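Local coordinates for protein Lpg2148(MvcA) (Legionella pneumophila subsp. pneumophila str. Philadelphia 1, PDB 6K11) that probably acts as a ubiquitin-directed effector related to deamidases, removing ubiquitin from the host conjugating enzyme UBE2N, at residues A[91-105]-A[324-336]. Sequence-based numbering, arbitrary orientation.
Sequences FHFTKYEALSADGDN and PLRVKFKITEINP
Lys330 reaches from its strand to the C-terminal end of helix 85-93, where its NZ donates to two backbone carbonyls. Phe91 O lies 2.9 Å from Lys330 NZ, and Thr94 O lies 2.8 Å from the same nitrogen. Both carbonyls take the ammonium somewhat off their planes. Phe91 O also accepts from Thr94 N, so this one oxygen is shared by a backbone N-H and the lysine ammonium. The Lys330 chain bends at chi3 (124°) to bring NZ there. On the way its CD lies over one face of the Phe91 ring, whose opposite face carries Thr332 CG2. Lys330 CE sits 3.3 Å from Tyr96 CZ, over the tyrosine ring, and NZ makes a cation-pi contact with that face. The other face of Tyr96 meets the Lys328 chain, whose amine goes on to a salt bridge with Asp127.

The backbones pair as a short antiparallel ladder. Glu97 N gives a nearly straight bond to Phe329 O (2.8 Å, 176°), and Phe329 N returns one to Glu97 O. Leu99 N donates to Val327 O at 2.9 Å. Beyond it, Asn105 uses both ends of its amide: ND2 gives to Ala98 O, in the carbonyl plane, and OD1 accepts from Ser100 N. That amide stands almost perpendicular to the Phe329 ring, with ND2 at the ring edge, 3.8 Å from Phe329 CE2. Lys95 NZ is paired with Glu97 OE1.

Strand 97-98 lies at one edge of the five-stranded antiparallel sheet, and strand 325-333 bonds on its other flank to strand 120-129. Helix 104-111 packs on Leu99, Phe329 and Ile331 through Leu106, Val109 and Leu110, while helix 71-83 touches Phe91 and Thr332.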
loop_
_atom_site.group_PDB
_atom_site.type_symbol
_atom_site.label_atom_id
_atom_site.label_comp_id
_atom_site.label_asym_id
_atom_site.label_seq_id
_atom_site.Cartn_x
_atom_site.Cartn_y
_atom_site.Cartn_z
ATOM N N PHE A 91 -14.850 9.669 3.552
ATOM C CA PHE A 91 -13.890 9.685 2.447
ATOM C C PHE A 91 -13.438 8.273 2.102
ATOM O O PHE A 91 -13.313 7.920 0.922
ATOM C CB PHE A 91 -12.695 10.569 2.825
ATOM C CG PHE A 91 -11.868 11.043 1.645
ATOM C CD1 PHE A 91 -12.471 11.528 0.493
ATOM C CD2 PHE A 91 -10.483 11.030 1.713
ATOM C CE1 PHE A 91 -11.709 11.966 -0.583
ATOM C CE2 PHE A 91 -9.709 11.479 0.645
ATOM C CZ PHE A 91 -10.327 11.944 -0.509
ATOM N N HIS A 92 -13.220 7.440 3.124
ATOM C CA HIS A 92 -12.735 6.081 2.903
ATOM C C HIS A 92 -13.728 5.245 2.107
ATOM O O HIS A 92 -13.322 4.359 1.346
ATOM C CB HIS A 92 -12.425 5.427 4.252
ATOM C CG HIS A 92 -12.286 3.935 4.202
ATOM N ND1 HIS A 92 -11.094 3.306 3.907
ATOM C CD2 HIS A 92 -13.182 2.946 4.447
ATOM C CE1 HIS A 92 -11.265 1.995 3.954
ATOM N NE2 HIS A 92 -12.523 1.751 4.281
ATOM N N PHE A 93 -15.027 5.505 2.256
ATOM C CA PHE A 93 -16.021 4.742 1.513
ATOM C C PHE A 93 -16.391 5.375 0.176
ATOM O O PHE A 93 -17.142 4.760 -0.587
ATOM C CB PHE A 93 -17.281 4.539 2.365
ATOM C CG PHE A 93 -17.102 3.524 3.457
ATOM C CD1 PHE A 93 -16.877 2.192 3.148
ATOM C CD2 PHE A 93 -17.126 3.902 4.786
ATOM C CE1 PHE A 93 -16.691 1.256 4.145
ATOM C CE2 PHE A 93 -16.940 2.968 5.793
ATOM C CZ PHE A 93 -16.724 1.648 5.474
ATOM N N THR A 94 -15.890 6.569 -0.133
ATOM C CA THR A 94 -16.102 7.125 -1.460
ATOM C C THR A 94 -15.338 6.288 -2.475
ATOM O O THR A 94 -14.246 5.793 -2.190
ATOM C CB THR A 94 -15.651 8.588 -1.527
ATOM O OG1 THR A 94 -16.365 9.361 -0.553
ATOM C CG2 THR A 94 -15.937 9.185 -2.905
ATOM N N LYS A 95 -15.922 6.115 -3.657
ATOM C CA LYS A 95 -15.276 5.312 -4.685
ATOM C C LYS A 95 -14.085 6.048 -5.298
ATOM O O LYS A 95 -14.053 7.279 -5.384
ATOM C CB LYS A 95 -16.275 4.921 -5.780
ATOM C CG LYS A 95 -17.048 6.086 -6.362
ATOM C CD LYS A 95 -16.391 6.700 -7.602
ATOM C CE LYS A 95 -17.391 7.618 -8.329
ATOM N NZ LYS A 95 -16.737 8.745 -9.009
ATOM N N TYR A 96 -13.102 5.269 -5.731
ATOM C CA TYR A 96 -12.013 5.795 -6.540
ATOM C C TYR A 96 -12.448 5.913 -8.000
ATOM O O TYR A 96 -13.231 5.101 -8.502
ATOM C CB TYR A 96 -10.783 4.888 -6.447
ATOM C CG TYR A 96 -9.963 5.017 -5.170
ATOM C CD1 TYR A 96 -9.020 6.038 -5.025
ATOM C CD2 TYR A 96 -10.108 4.101 -4.123
ATOM C CE1 TYR A 96 -8.250 6.157 -3.871
ATOM C CE2 TYR A 96 -9.342 4.212 -2.957
ATOM C CZ TYR A 96 -8.408 5.244 -2.845
ATOM O OH TYR A 96 -7.643 5.377 -1.705
ATOM N N GLU A 97 -11.933 6.937 -8.680
ATOM C CA GLU A 97 -12.080 7.088 -10.124
ATOM C C GLU A 97 -10.765 6.792 -10.840
ATOM O O GLU A 97 -9.690 7.213 -10.406
ATOM C CB GLU A 97 -12.580 8.489 -10.485
ATOM C CG GLU A 97 -14.079 8.599 -10.358
ATOM C CD GLU A 97 -14.558 10.010 -10.582
ATOM O OE1 GLU A 97 -14.742 10.692 -9.540
ATOM O OE2 GLU A 97 -14.753 10.433 -11.755
ATOM N N ALA A 98 -10.849 6.052 -11.935
ATOM C CA ALA A 98 -9.658 5.845 -12.744
ATOM C C ALA A 98 -9.217 7.166 -13.365
ATOM O O ALA A 98 -10.039 7.955 -13.837
ATOM C CB ALA A 98 -9.923 4.789 -13.821
ATOM N N LEU A 99 -7.907 7.427 -13.322
ATOM C CA LEU A 99 -7.353 8.569 -14.034
ATOM C C LEU A 99 -7.509 8.344 -15.533
ATOM O O LEU A 99 -7.136 7.286 -16.051
ATOM C CB LEU A 99 -5.876 8.772 -13.666
ATOM C CG LEU A 99 -5.186 10.038 -14.194
ATOM C CD1 LEU A 99 -5.817 11.294 -13.600
ATOM C CD2 LEU A 99 -3.673 10.010 -13.921
ATOM N N SER A 100 -8.082 9.326 -16.226
ATOM C CA SER A 100 -8.225 9.245 -17.673
ATOM C C SER A 100 -6.852 9.132 -18.343
ATOM O O SER A 100 -5.804 9.391 -17.740
ATOM C CB SER A 100 -8.975 10.466 -18.205
ATOM O OG SER A 100 -8.061 11.496 -18.550
ATOM N N ALA A 101 -6.871 8.752 -19.624
ATOM C CA ALA A 101 -5.630 8.389 -20.305
ATOM C C ALA A 101 -4.650 9.556 -20.376
ATOM O O ALA A 101 -3.432 9.334 -20.419
ATOM C CB ALA A 101 -5.933 7.863 -21.707
ATOM N N ASP A 102 -5.152 10.794 -20.394
ATOM C CA ASP A 102 -4.307 11.981 -20.356
ATOM C C ASP A 102 -4.336 12.691 -19.009
ATOM O O ASP A 102 -3.682 13.728 -18.858
ATOM C CB ASP A 102 -4.739 12.971 -21.443
ATOM C CG ASP A 102 -4.500 12.450 -22.845
ATOM O OD1 ASP A 102 -3.411 11.878 -23.090
ATOM O OD2 ASP A 102 -5.400 12.603 -23.700
ATOM N N GLY A 103 -5.087 12.173 -18.043
ATOM C CA GLY A 103 -5.305 12.868 -16.795
ATOM C C GLY A 103 -6.335 13.971 -16.854
ATOM O O GLY A 103 -6.469 14.724 -15.881
ATOM N N ASP A 104 -7.083 14.077 -17.959
ATOM C CA ASP A 104 -7.982 15.213 -18.150
ATOM C C ASP A 104 -9.050 15.279 -17.074
ATOM O O ASP A 104 -9.422 16.373 -16.635
ATOM C CB ASP A 104 -8.645 15.149 -19.527
ATOM C CG ASP A 104 -7.646 15.194 -20.653
ATOM O OD1 ASP A 104 -6.895 16.191 -20.742
ATOM O OD2 ASP A 104 -7.620 14.234 -21.453
ATOM N N ASN A 105 -9.573 14.127 -16.644
ATOM C CA ASN A 105 -10.698 14.167 -15.716
ATOM C C ASN A 105 -10.291 14.794 -14.387
ATOM O O ASN A 105 -11.058 15.564 -13.796
ATOM C CB ASN A 105 -11.299 12.774 -15.521
ATOM C CG ASN A 105 -10.284 11.726 -15.112
ATOM O OD1 ASN A 105 -9.074 11.919 -15.227
ATOM N ND2 ASN A 105 -10.785 10.592 -14.630
ATOM N N PRO A 324 1.941 -3.930 -15.758
ATOM C CA PRO A 324 1.072 -2.765 -15.959
ATOM C C PRO A 324 0.622 -2.174 -14.635
ATOM O O PRO A 324 0.386 -2.893 -13.661
ATOM C CB PRO A 324 -0.121 -3.345 -16.736
ATOM C CG PRO A 324 0.430 -4.556 -17.431
ATOM C CD PRO A 324 1.467 -5.117 -16.501
ATOM N N LEU A 325 0.509 -0.846 -14.612
ATOM C CA LEU A 325 0.019 -0.104 -13.462
ATOM C C LEU A 325 -1.166 0.743 -13.890
ATOM O O LEU A 325 -1.309 1.102 -15.064
ATOM C CB LEU A 325 1.105 0.815 -12.866
ATOM C CG LEU A 325 2.453 0.201 -12.486
ATOM C CD1 LEU A 325 3.468 1.308 -12.132
ATOM C CD2 LEU A 325 2.284 -0.769 -11.334
ATOM N N ARG A 326 -2.012 1.077 -12.918
ATOM C CA ARG A 326 -3.113 1.998 -13.138
ATOM C C ARG A 326 -3.217 2.928 -11.942
ATOM O O ARG A 326 -2.867 2.560 -10.818
ATOM C CB ARG A 326 -4.446 1.271 -13.356
ATOM C CG ARG A 326 -4.942 0.515 -12.163
ATOM C CD ARG A 326 -6.371 0.059 -12.390
ATOM N NE ARG A 326 -6.912 -0.592 -11.206
ATOM C CZ ARG A 326 -7.889 -1.488 -11.229
ATOM N NH1 ARG A 326 -8.449 -1.836 -12.383
ATOM N NH2 ARG A 326 -8.309 -2.027 -10.095
ATOM N N VAL A 327 -3.707 4.135 -12.202
ATOM C CA VAL A 327 -3.797 5.197 -11.208
ATOM C C VAL A 327 -5.268 5.533 -11.013
ATOM O O VAL A 327 -5.989 5.759 -11.992
ATOM C CB VAL A 327 -3.013 6.449 -11.646
ATOM C CG1 VAL A 327 -2.989 7.485 -10.532
ATOM C CG2 VAL A 327 -1.594 6.080 -12.095
ATOM N N LYS A 328 -5.707 5.570 -9.757
ATOM C CA LYS A 328 -7.055 5.996 -9.411
ATOM C C LYS A 328 -6.960 7.002 -8.274
ATOM O O LYS A 328 -5.976 7.030 -7.530
ATOM C CB LYS A 328 -7.963 4.815 -9.016
ATOM C CG LYS A 328 -7.370 3.864 -8.004
ATOM C CD LYS A 328 -8.120 2.510 -7.936
ATOM C CE LYS A 328 -7.731 1.771 -6.652
ATOM N NZ LYS A 328 -8.044 0.323 -6.619
ATOM N N PHE A 329 -7.998 7.829 -8.148
ATOM C CA PHE A 329 -7.954 8.964 -7.242
ATOM C C PHE A 329 -9.352 9.265 -6.725
ATOM O O PHE A 329 -10.364 8.892 -7.325
ATOM C CB PHE A 329 -7.388 10.213 -7.929
ATOM C CG PHE A 329 -8.320 10.793 -8.950
ATOM C CD1 PHE A 329 -9.255 11.760 -8.593
ATOM C CD2 PHE A 329 -8.292 10.348 -10.263
ATOM C CE1 PHE A 329 -10.135 12.284 -9.526
ATOM C CE2 PHE A 329 -9.167 10.869 -11.208
ATOM C CZ PHE A 329 -10.096 11.837 -10.834
ATOM N N LYS A 330 -9.382 9.968 -5.603
ATOM C CA LYS A 330 -10.604 10.524 -5.053
ATOM C C LYS A 330 -10.233 11.841 -4.389
ATOM O O LYS A 330 -9.100 12.019 -3.922
ATOM C CB LYS A 330 -11.262 9.558 -4.070
ATOM C CG LYS A 330 -10.411 9.230 -2.865
ATOM C CD LYS A 330 -11.263 8.531 -1.819
ATOM C CE LYS A 330 -10.715 7.202 -1.412
ATOM N NZ LYS A 330 -11.774 6.289 -0.886
ATOM N N ILE A 331 -11.176 12.778 -4.370
ATOM C CA ILE A 331 -10.854 14.147 -4.006
ATOM C C ILE A 331 -11.940 14.709 -3.098
ATOM O O ILE A 331 -13.117 14.360 -3.212
ATOM C CB ILE A 331 -10.654 15.007 -5.281
ATOM C CG1 ILE A 331 -10.240 16.431 -4.920
ATOM C CG2 ILE A 331 -11.904 14.968 -6.163
ATOM C CD1 ILE A 331 -9.787 17.266 -6.104
ATOM N N THR A 332 -11.530 15.580 -2.177
ATOM C CA THR A 332 -12.466 16.233 -1.278
ATOM C C THR A 332 -11.930 17.606 -0.911
ATOM O O THR A 332 -10.732 17.890 -1.033
ATOM C CB THR A 332 -12.713 15.399 -0.011
ATOM O OG1 THR A 332 -13.603 16.111 0.854
ATOM C CG2 THR A 332 -11.389 15.150 0.733
ATOM N N GLU A 333 -12.834 18.470 -0.478
ATOM C CA GLU A 333 -12.380 19.733 0.074
ATOM C C GLU A 333 -12.029 19.555 1.544
ATOM O O GLU A 333 -12.483 18.619 2.208
ATOM C CB GLU A 333 -13.427 20.827 -0.110
ATOM C CG GLU A 333 -13.982 20.836 -1.519
ATOM C CD GLU A 333 -15.281 21.589 -1.647
ATOM O OE1 GLU A 333 -16.280 20.984 -2.114
ATOM O OE2 GLU A 333 -15.282 22.791 -1.320
ATOM N N ILE A 334 -11.192 20.463 2.034
ATOM C CA ILE A 334 -10.668 20.453 3.394
ATOM C C ILE A 334 -11.136 21.730 4.078
ATOM O O ILE A 334 -11.134 22.802 3.464
ATOM C CB ILE A 334 -9.119 20.369 3.382
ATOM C CG1 ILE A 334 -8.609 18.920 3.276
ATOM C CG2 ILE A 334 -8.478 21.119 4.548
ATOM C CD1 ILE A 334 -9.604 17.870 3.565
ATOM N N ASN A 335 -11.529 21.623 5.346
ATOM C CA ASN A 335 -11.757 22.805 6.169
ATOM C C ASN A 335 -10.488 23.114 6.954
ATOM O O ASN A 335 -10.180 22.391 7.911
ATOM C CB ASN A 335 -12.935 22.578 7.118
ATOM C CG ASN A 335 -13.168 23.757 8.060
ATOM O OD1 ASN A 335 -12.481 24.780 7.996
ATOM N ND2 ASN A 335 -14.152 23.619 8.930
ATOM N N PRO A 336 -9.741 24.166 6.609
ATOM C CA PRO A 336 -8.458 24.403 7.290
ATOM C C PRO A 336 -8.581 24.655 8.775
ATOM O O PRO A 336 -7.650 24.318 9.517
ATOM C CB PRO A 336 -7.897 25.636 6.568
ATOM C CG PRO A 336 -8.564 25.651 5.259
ATOM C CD PRO A 336 -9.955 25.116 5.503
#